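Local coordinates for uncharacterized protein (Borrelia turicatae, PDB 5VJ4) that is of unknown function but is a putative surface protein, possibly a lipid-binding lipoprotein, whose gene is differentially regulated in the tick-mammal transmission cycle of relapsing fever spirochetes, at residues L160-E165 with Y216-F221; K179-N184 with V233-Y238; A243-T248 with R280-Y285. One frame throughout, in Å; residues are numbered along the deposited sequence.

The modelled chain is mainly helical and has no strands. Contact 1 opens on helix 145-171 and closes on the short helix 218-222. Contact 2 opens inside that loop, on helix 176-201, and closes later, in the loop between helices 224-229 and 243-256. The two therefore cross along the chain, and they lie about 15 Å apart between centres. Contact 3 follows both in series and closes a shorter loop between helix 243-256 and the long helix 263-301. Contacts 1 and 3 touch: R220 forms a salt bridge with D283, 2.8 Å from NH2 to OD1. Contacts 1 and 2 tie helices 145-171 and 176-201 to what follows them; contact 3 adds helix 263-301.

Contact 1: L160-E165 with Y216-F221; sequences LKTKGE and YYAPRF
The NZ of K163 forms a salt bridge with D190 on helix 176-201, while the start of the same side chain lies on F221. K163 CG is anti to the backbone N (chi1 -173°), and the chain beyond it is extended. This places CG over one face of the F221 ring and lets the charged end lead away from the ring to D190. CG is 4.0 Å from the centroid of the F221 ring and 19° off its normal, a CH-pi contact. It sits toward the CE1 and CZ rim, with 3.8 Å between K163 CG and F221 CE1. F221 also meets Y189 of helix 176-201 edge-to-face. The neighbouring residue T162 supplies its methyl. T162 CG2 lies 3.6 Å from F221 CB and 3.4 Å from the carbonyl oxygen of A218. T162 OG1 faces A218 more loosely, 4.2 Å from its CB. The touch is made by the T162 methyl and the K163 chain against F221 and A218, with the lysine charge met on a third helix. It is helix-to-helix packing within an all-helical bundle, where the short helix 218-222 lies against helix 145-171 and also touches helix 176-201.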
# COMPACT_ATOMS: atom_id res chain seq x y z
N LEU A 160 8.07 21.12 11.97
CA LEU A 160 6.78 21.50 12.52
C LEU A 160 6.43 22.93 12.16
O LEU A 160 5.25 23.23 11.93
CB LEU A 160 6.75 21.26 14.00
CG LEU A 160 6.85 19.78 14.35
CD1 LEU A 160 7.08 19.57 15.84
CD2 LEU A 160 5.57 19.10 13.92
N LYS A 161 7.46 23.80 12.08
CA LYS A 161 7.25 25.21 11.66
C LYS A 161 6.64 25.20 10.26
O LYS A 161 5.59 25.85 10.02
CB LYS A 161 8.53 26.06 11.76
N THR A 162 7.25 24.40 9.38
CA THR A 162 6.74 24.24 8.01
C THR A 162 5.30 23.73 8.01
O THR A 162 4.44 24.33 7.37
CB THR A 162 7.64 23.32 7.17
OG1 THR A 162 8.80 24.03 6.77
CG2 THR A 162 6.93 22.85 5.93
N LYS A 163 5.06 22.65 8.75
CA LYS A 163 3.71 22.09 8.86
C LYS A 163 2.68 23.13 9.34
O LYS A 163 1.49 23.08 8.96
CB LYS A 163 3.72 20.85 9.75
CG LYS A 163 2.39 20.10 9.78
CD LYS A 163 2.35 19.02 10.85
CE LYS A 163 0.94 18.47 10.95
NZ LYS A 163 0.73 17.65 12.16
N GLY A 164 3.15 24.08 10.15
CA GLY A 164 2.30 25.16 10.64
C GLY A 164 1.89 26.14 9.57
O GLY A 164 0.70 26.52 9.48
N GLU A 165 2.86 26.57 8.76
CA GLU A 165 2.58 27.37 7.56
C GLU A 165 1.53 26.67 6.71
O GLU A 165 0.47 27.23 6.39
CB GLU A 165 3.84 27.59 6.73
CG GLU A 165 5.06 28.07 7.49
CD GLU A 165 4.82 29.36 8.27
OE1 GLU A 165 5.71 29.67 9.09
OE2 GLU A 165 3.78 30.07 8.09
N TYR A 216 12.91 15.46 4.42
CA TYR A 216 12.29 15.13 3.16
C TYR A 216 10.85 15.66 3.07
O TYR A 216 10.32 15.83 1.96
CB TYR A 216 12.26 13.62 2.89
CG TYR A 216 13.61 12.93 2.69
CD1 TYR A 216 14.72 13.62 2.20
CD2 TYR A 216 13.75 11.57 2.97
CE1 TYR A 216 15.93 12.97 1.99
CE2 TYR A 216 14.97 10.92 2.78
CZ TYR A 216 16.05 11.62 2.30
OH TYR A 216 17.24 10.99 2.13
N TYR A 217 10.23 15.92 4.22
CA TYR A 217 8.79 16.19 4.26
C TYR A 217 8.48 17.68 4.22
O TYR A 217 7.36 18.06 3.91
CB TYR A 217 8.10 15.43 5.44
CG TYR A 217 7.89 13.96 5.11
CD1 TYR A 217 8.87 13.02 5.39
CD2 TYR A 217 6.73 13.51 4.46
CE1 TYR A 217 8.71 11.67 5.06
CE2 TYR A 217 6.56 12.16 4.10
CZ TYR A 217 7.56 11.25 4.40
OH TYR A 217 7.41 9.91 4.07
N ALA A 218 9.47 18.52 4.52
CA ALA A 218 9.26 19.96 4.52
C ALA A 218 8.76 20.49 3.16
O ALA A 218 7.68 21.10 3.11
CB ALA A 218 10.50 20.67 4.98
N PRO A 219 9.49 20.18 2.04
CA PRO A 219 8.97 20.49 0.73
C PRO A 219 7.53 20.02 0.52
O PRO A 219 6.73 20.74 -0.10
CB PRO A 219 9.85 19.67 -0.19
CG PRO A 219 11.15 19.63 0.50
CD PRO A 219 10.77 19.46 1.92
N ARG A 220 7.23 18.82 1.04
CA ARG A 220 5.97 18.18 0.76
C ARG A 220 4.81 18.95 1.40
O ARG A 220 3.73 19.03 0.82
CB ARG A 220 6.00 16.70 1.12
CG ARG A 220 7.14 15.94 0.45
CD ARG A 220 7.27 14.50 0.93
NE ARG A 220 8.20 13.73 0.12
CZ ARG A 220 9.01 12.78 0.57
NH1 ARG A 220 9.04 12.48 1.85
NH2 ARG A 220 9.85 12.15 -0.26
N PHE A 221 5.07 19.54 2.57
CA PHE A 221 4.08 20.39 3.24
C PHE A 221 4.03 21.75 2.56
O PHE A 221 2.95 22.22 2.21
CB PHE A 221 4.41 20.56 4.71
CG PHE A 221 4.00 19.41 5.56
CD1 PHE A 221 2.67 19.11 5.75
CD2 PHE A 221 4.95 18.65 6.24
CE1 PHE A 221 2.28 18.04 6.57
CE2 PHE A 221 4.57 17.58 7.05
CZ PHE A 221 3.24 17.28 7.21

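Contact 2: K179-N184 with V233-Y238; sequences KTRLQN and VMDDIY. With SO4 (sulfate ion), chain I.
The guanidinium of R181 has M234 CB over one face, 3.4 Å above its plane and toward the rim. At its edge, close to the plane, lie D235 OD1 and O1 of a sulfate ion. The R181 chain is extended from CG to NE and reaches across to the loop residues. NH1 and NH2 both donate to the single oxygen D235 OD1, so the salt bridge is end-on but not a two-oxygen fork. R181 NH2 is 3.2 Å from D235 OD1 and R181 NH1 is 3.3 Å from it. NH2 comes nearly in line with the C-O bond, whereas NH1 comes 37° out of the carboxylate plane. The guanidinium and carboxylate planes are 39° apart. The site joins helix 176-201 to a 3-10 turn in the loop before helix 243-256, and it lies at the dimer interface. R181 NH2 also donates to the sulfate, 2.7 Å from O1, and NE of R181 of the second subunit binds the same ion. Sulfate, probably from the crystallisation liquor, thus bridges two arginines of different subunits and would offset their charge. M234 is a selenomethionine that runs past R181 in the opposite direction, with SE 4.1 Å from R181 CD. L182 CD2 also approaches the selenium, 4.3 Å from M234 SE. The carbonyl oxygen of M234 accepts a hydrogen bond from W240 NE1.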
# COMPACT_ATOMS: atom_id res chain seq x y z
N LYS A 179 -10.10 22.11 1.59
CA LYS A 179 -9.62 21.94 2.97
C LYS A 179 -9.41 20.46 3.35
O LYS A 179 -8.29 20.04 3.66
CB LYS A 179 -10.59 22.61 3.95
CG LYS A 179 -10.10 22.70 5.39
CD LYS A 179 -11.25 22.93 6.36
CE LYS A 179 -10.75 23.44 7.71
NZ LYS A 179 -11.81 23.26 8.74
N THR A 180 -10.49 19.69 3.26
CA THR A 180 -10.49 18.28 3.64
C THR A 180 -9.34 17.53 3.00
O THR A 180 -8.54 16.89 3.70
CB THR A 180 -11.85 17.60 3.32
OG1 THR A 180 -12.84 18.12 4.19
CG2 THR A 180 -11.80 16.12 3.58
N ARG A 181 -9.25 17.62 1.68
CA ARG A 181 -8.31 16.79 0.93
C ARG A 181 -6.88 17.04 1.35
O ARG A 181 -6.06 16.10 1.35
CB ARG A 181 -8.44 16.99 -0.57
CG ARG A 181 -8.14 15.73 -1.36
CD ARG A 181 -8.55 15.91 -2.78
NE ARG A 181 -7.98 14.88 -3.64
CZ ARG A 181 -7.88 15.00 -4.96
NH1 ARG A 181 -8.30 16.11 -5.58
NH2 ARG A 181 -7.38 14.00 -5.67
N LEU A 182 -6.58 18.29 1.71
CA LEU A 182 -5.26 18.62 2.21
C LEU A 182 -5.01 18.03 3.60
O LEU A 182 -3.96 17.44 3.83
CB LEU A 182 -5.02 20.12 2.17
CG LEU A 182 -4.98 20.72 0.76
CD1 LEU A 182 -4.78 22.21 0.89
CD2 LEU A 182 -3.89 20.13 -0.13
N GLN A 183 -5.99 18.17 4.49
CA GLN A 183 -5.87 17.59 5.83
C GLN A 183 -5.57 16.08 5.73
O GLN A 183 -4.64 15.61 6.40
CB GLN A 183 -7.14 17.82 6.63
CG GLN A 183 -7.34 19.26 7.05
CD GLN A 183 -8.69 19.49 7.69
OE1 GLN A 183 -9.68 18.83 7.35
NE2 GLN A 183 -8.75 20.46 8.60
N ASN A 184 -6.31 15.36 4.87
CA ASN A 184 -6.04 13.94 4.70
C ASN A 184 -4.60 13.65 4.30
O ASN A 184 -3.95 12.78 4.88
CB ASN A 184 -7.02 13.31 3.74
CG ASN A 184 -8.45 13.45 4.22
OD1 ASN A 184 -8.70 14.04 5.26
ND2 ASN A 184 -9.38 12.90 3.47
N VAL A 233 -4.14 19.88 -9.98
CA VAL A 233 -2.88 19.16 -9.83
C VAL A 233 -2.99 17.96 -8.89
O VAL A 233 -2.39 16.92 -9.16
CB VAL A 233 -1.73 20.07 -9.46
CG1 VAL A 233 -1.62 21.17 -10.50
CG2 VAL A 233 -1.94 20.72 -8.12
N MSE A 234 -3.82 18.09 -7.84
CA MSE A 234 -4.09 16.97 -6.91
C MSE A 234 -4.53 15.68 -7.56
O MSE A 234 -4.30 14.60 -7.00
CB MSE A 234 -5.11 17.32 -5.84
CG MSE A 234 -4.87 18.73 -5.33
SE MSE A 234 -5.97 19.01 -3.71
CE MSE A 234 -6.17 20.96 -3.92
N ASP A 235 -5.13 15.74 -8.74
CA ASP A 235 -5.56 14.52 -9.42
C ASP A 235 -4.39 13.75 -10.07
O ASP A 235 -4.59 12.73 -10.71
CB ASP A 235 -6.66 14.81 -10.45
CG ASP A 235 -7.97 15.28 -9.81
OD1 ASP A 235 -8.23 14.93 -8.63
OD2 ASP A 235 -8.74 15.99 -10.50
N ASP A 236 -3.17 14.26 -9.90
CA ASP A 236 -2.00 13.55 -10.36
C ASP A 236 -1.03 13.43 -9.21
O ASP A 236 -0.80 14.39 -8.47
CB ASP A 236 -1.34 14.31 -11.53
CG ASP A 236 -0.44 13.41 -12.39
OD1 ASP A 236 -0.59 12.16 -12.41
OD2 ASP A 236 0.43 13.99 -13.06
N ILE A 237 -0.44 12.25 -9.06
CA ILE A 237 0.52 12.08 -7.99
C ILE A 237 1.68 13.08 -8.14
O ILE A 237 2.11 13.66 -7.14
CB ILE A 237 0.98 10.62 -7.81
CG1 ILE A 237 1.81 10.18 -9.00
CG2 ILE A 237 -0.21 9.68 -7.60
CD1 ILE A 237 3.29 10.18 -8.68
N TYR A 238 2.12 13.36 -9.37
CA TYR A 238 3.21 14.35 -9.55
C TYR A 238 2.81 15.74 -9.06
O TYR A 238 3.67 16.59 -8.87
CB TYR A 238 3.67 14.46 -11.01
CG TYR A 238 4.44 13.28 -11.59
CD1 TYR A 238 3.81 12.06 -11.88
CD2 TYR A 238 5.79 13.40 -11.88
CE1 TYR A 238 4.52 10.98 -12.42
CE2 TYR A 238 6.51 12.33 -12.43
CZ TYR A 238 5.88 11.14 -12.71
OH TYR A 238 6.63 10.11 -13.26
S SO4 I . -7.67 10.48 -4.56
O1 SO4 I . -6.86 11.38 -5.41
O2 SO4 I . -7.12 9.13 -4.84
O3 SO4 I . -7.55 10.83 -3.09
O4 SO4 I . -9.06 10.55 -5.08

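Contact 3: A243-T248 with R280-Y285; sequences ADDRAT and RMIDIY. With SO4 (sulfate ion), chain E.
T248 runs alongside Y285 in the opposite direction and lies at an oblique angle to I282. Its CG2, anti to the backbone N, is the branch that meets both. T248 CG2 lies 3.5 Å from Y285 CD2 and 3.6 Å from I282 CG2. I282 CG2 is likewise anti to its own backbone N, so methyl meets methyl across the contact. The other branch of I282 continues to CD1, which lies 4.1 Å from D245 CB. D245 and I282 stand at about a right angle. This is a helix-helix crossing in an all-helical fold: the axes of the short segments 243-248 and 280-285 approach to 10.4 Å and cross at 74°. The apolar touch is framed by buried polar groups. D245 OD1 forms a salt bridge with R286 and OD2 one with R220, which probably keeps the carboxylate charged. R286 NE also bonds T248 OG1, and Y285 OH is hydrogen-bonded to E251. At the helix start, A243 N donates to O4 of a sulfate ion, probably from the crystallisation liquor. R246 brings NH1 and NH2 to O2 of that sulfate, 2.9 Å and 2.7 Å away, while A243 CA lies over one face of the R246 guanidinium.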
# COMPACT_ATOMS: atom_id res chain seq x y z
N ALA A 243 10.16 19.63 -6.34
CA ALA A 243 11.24 19.44 -7.29
C ALA A 243 12.15 18.26 -6.94
O ALA A 243 12.47 17.43 -7.80
CB ALA A 243 12.03 20.72 -7.44
N ASP A 244 12.53 18.18 -5.67
CA ASP A 244 13.38 17.09 -5.19
C ASP A 244 12.75 15.75 -5.44
O ASP A 244 13.40 14.83 -5.96
CB ASP A 244 13.70 17.25 -3.70
CG ASP A 244 14.68 18.38 -3.41
OD1 ASP A 244 15.46 18.77 -4.32
OD2 ASP A 244 14.64 18.86 -2.27
N ASP A 245 11.47 15.64 -5.06
CA ASP A 245 10.73 14.42 -5.31
C ASP A 245 10.69 14.09 -6.79
O ASP A 245 11.02 12.97 -7.17
CB ASP A 245 9.35 14.49 -4.70
CG ASP A 245 9.37 14.48 -3.18
OD1 ASP A 245 10.34 13.96 -2.60
OD2 ASP A 245 8.43 15.02 -2.56
N ARG A 246 10.35 15.08 -7.62
CA ARG A 246 10.36 14.93 -9.08
C ARG A 246 11.68 14.34 -9.56
O ARG A 246 11.68 13.27 -10.22
CB ARG A 246 10.04 16.23 -9.81
CG ARG A 246 8.58 16.59 -9.68
CD ARG A 246 8.11 17.69 -10.60
NE ARG A 246 8.86 18.93 -10.40
CZ ARG A 246 8.55 19.85 -9.50
NH1 ARG A 246 9.29 20.95 -9.40
NH2 ARG A 246 7.51 19.66 -8.69
N ALA A 247 12.78 15.01 -9.17
CA ALA A 247 14.14 14.49 -9.46
C ALA A 247 14.24 13.01 -9.15
O ALA A 247 14.56 12.21 -10.05
CB ALA A 247 15.21 15.26 -8.71
N THR A 248 13.90 12.63 -7.92
CA THR A 248 14.06 11.23 -7.51
C THR A 248 13.23 10.31 -8.38
O THR A 248 13.73 9.29 -8.88
CB THR A 248 13.74 11.00 -6.04
OG1 THR A 248 14.45 11.94 -5.25
CG2 THR A 248 14.19 9.63 -5.65
N ARG A 280 7.03 7.28 0.26
CA ARG A 280 7.84 6.41 1.06
C ARG A 280 8.89 5.65 0.23
O ARG A 280 10.03 5.52 0.65
CB ARG A 280 6.98 5.47 1.84
CG ARG A 280 7.78 4.73 2.85
CD ARG A 280 6.89 3.95 3.78
NE ARG A 280 7.73 3.32 4.79
CZ ARG A 280 8.21 2.09 4.68
NH1 ARG A 280 8.96 1.60 5.65
NH2 ARG A 280 7.95 1.33 3.61
N MSE A 281 8.52 5.20 -0.96
CA MSE A 281 9.49 4.54 -1.82
C MSE A 281 10.58 5.50 -2.17
O MSE A 281 11.70 5.08 -2.39
CB MSE A 281 8.79 4.09 -3.07
CG MSE A 281 9.81 3.56 -4.05
SE MSE A 281 8.97 3.46 -5.85
CE MSE A 281 9.09 5.29 -6.54
N ILE A 282 10.28 6.78 -2.21
CA ILE A 282 11.28 7.81 -2.55
C ILE A 282 12.31 7.99 -1.43
O ILE A 282 13.52 8.04 -1.71
CB ILE A 282 10.62 9.18 -2.89
CG1 ILE A 282 9.71 9.05 -4.11
CG2 ILE A 282 11.66 10.27 -3.13
CD1 ILE A 282 9.12 10.36 -4.58
N ASP A 283 11.83 8.12 -0.18
CA ASP A 283 12.70 8.21 0.98
C ASP A 283 13.61 6.98 1.01
O ASP A 283 14.84 7.11 1.12
CB ASP A 283 11.90 8.29 2.29
CG ASP A 283 10.92 9.47 2.36
OD1 ASP A 283 11.13 10.51 1.66
OD2 ASP A 283 9.95 9.34 3.15
N ILE A 284 13.02 5.79 0.87
CA ILE A 284 13.82 4.58 0.99
C ILE A 284 14.92 4.59 -0.06
O ILE A 284 16.08 4.36 0.27
CB ILE A 284 12.95 3.34 0.86
CG1 ILE A 284 12.17 3.13 2.15
CG2 ILE A 284 13.82 2.14 0.52
CD1 ILE A 284 10.79 2.51 1.97
N TYR A 285 14.54 4.87 -1.31
CA TYR A 285 15.48 4.88 -2.40
C TYR A 285 16.63 5.83 -2.11
O TYR A 285 17.79 5.52 -2.38
CB TYR A 285 14.79 5.33 -3.68
CG TYR A 285 15.76 5.49 -4.83
CD1 TYR A 285 16.25 4.38 -5.51
CD2 TYR A 285 16.20 6.76 -5.21
CE1 TYR A 285 17.16 4.52 -6.54
CE2 TYR A 285 17.12 6.91 -6.22
CZ TYR A 285 17.58 5.79 -6.89
OH TYR A 285 18.47 5.94 -7.91
S SO4 E . 8.16 23.01 -6.41
O1 SO4 E . 9.17 23.79 -7.16
O2 SO4 E . 7.63 21.95 -7.29
O3 SO4 E . 7.03 23.85 -5.92
O4 SO4 E . 8.82 22.33 -5.28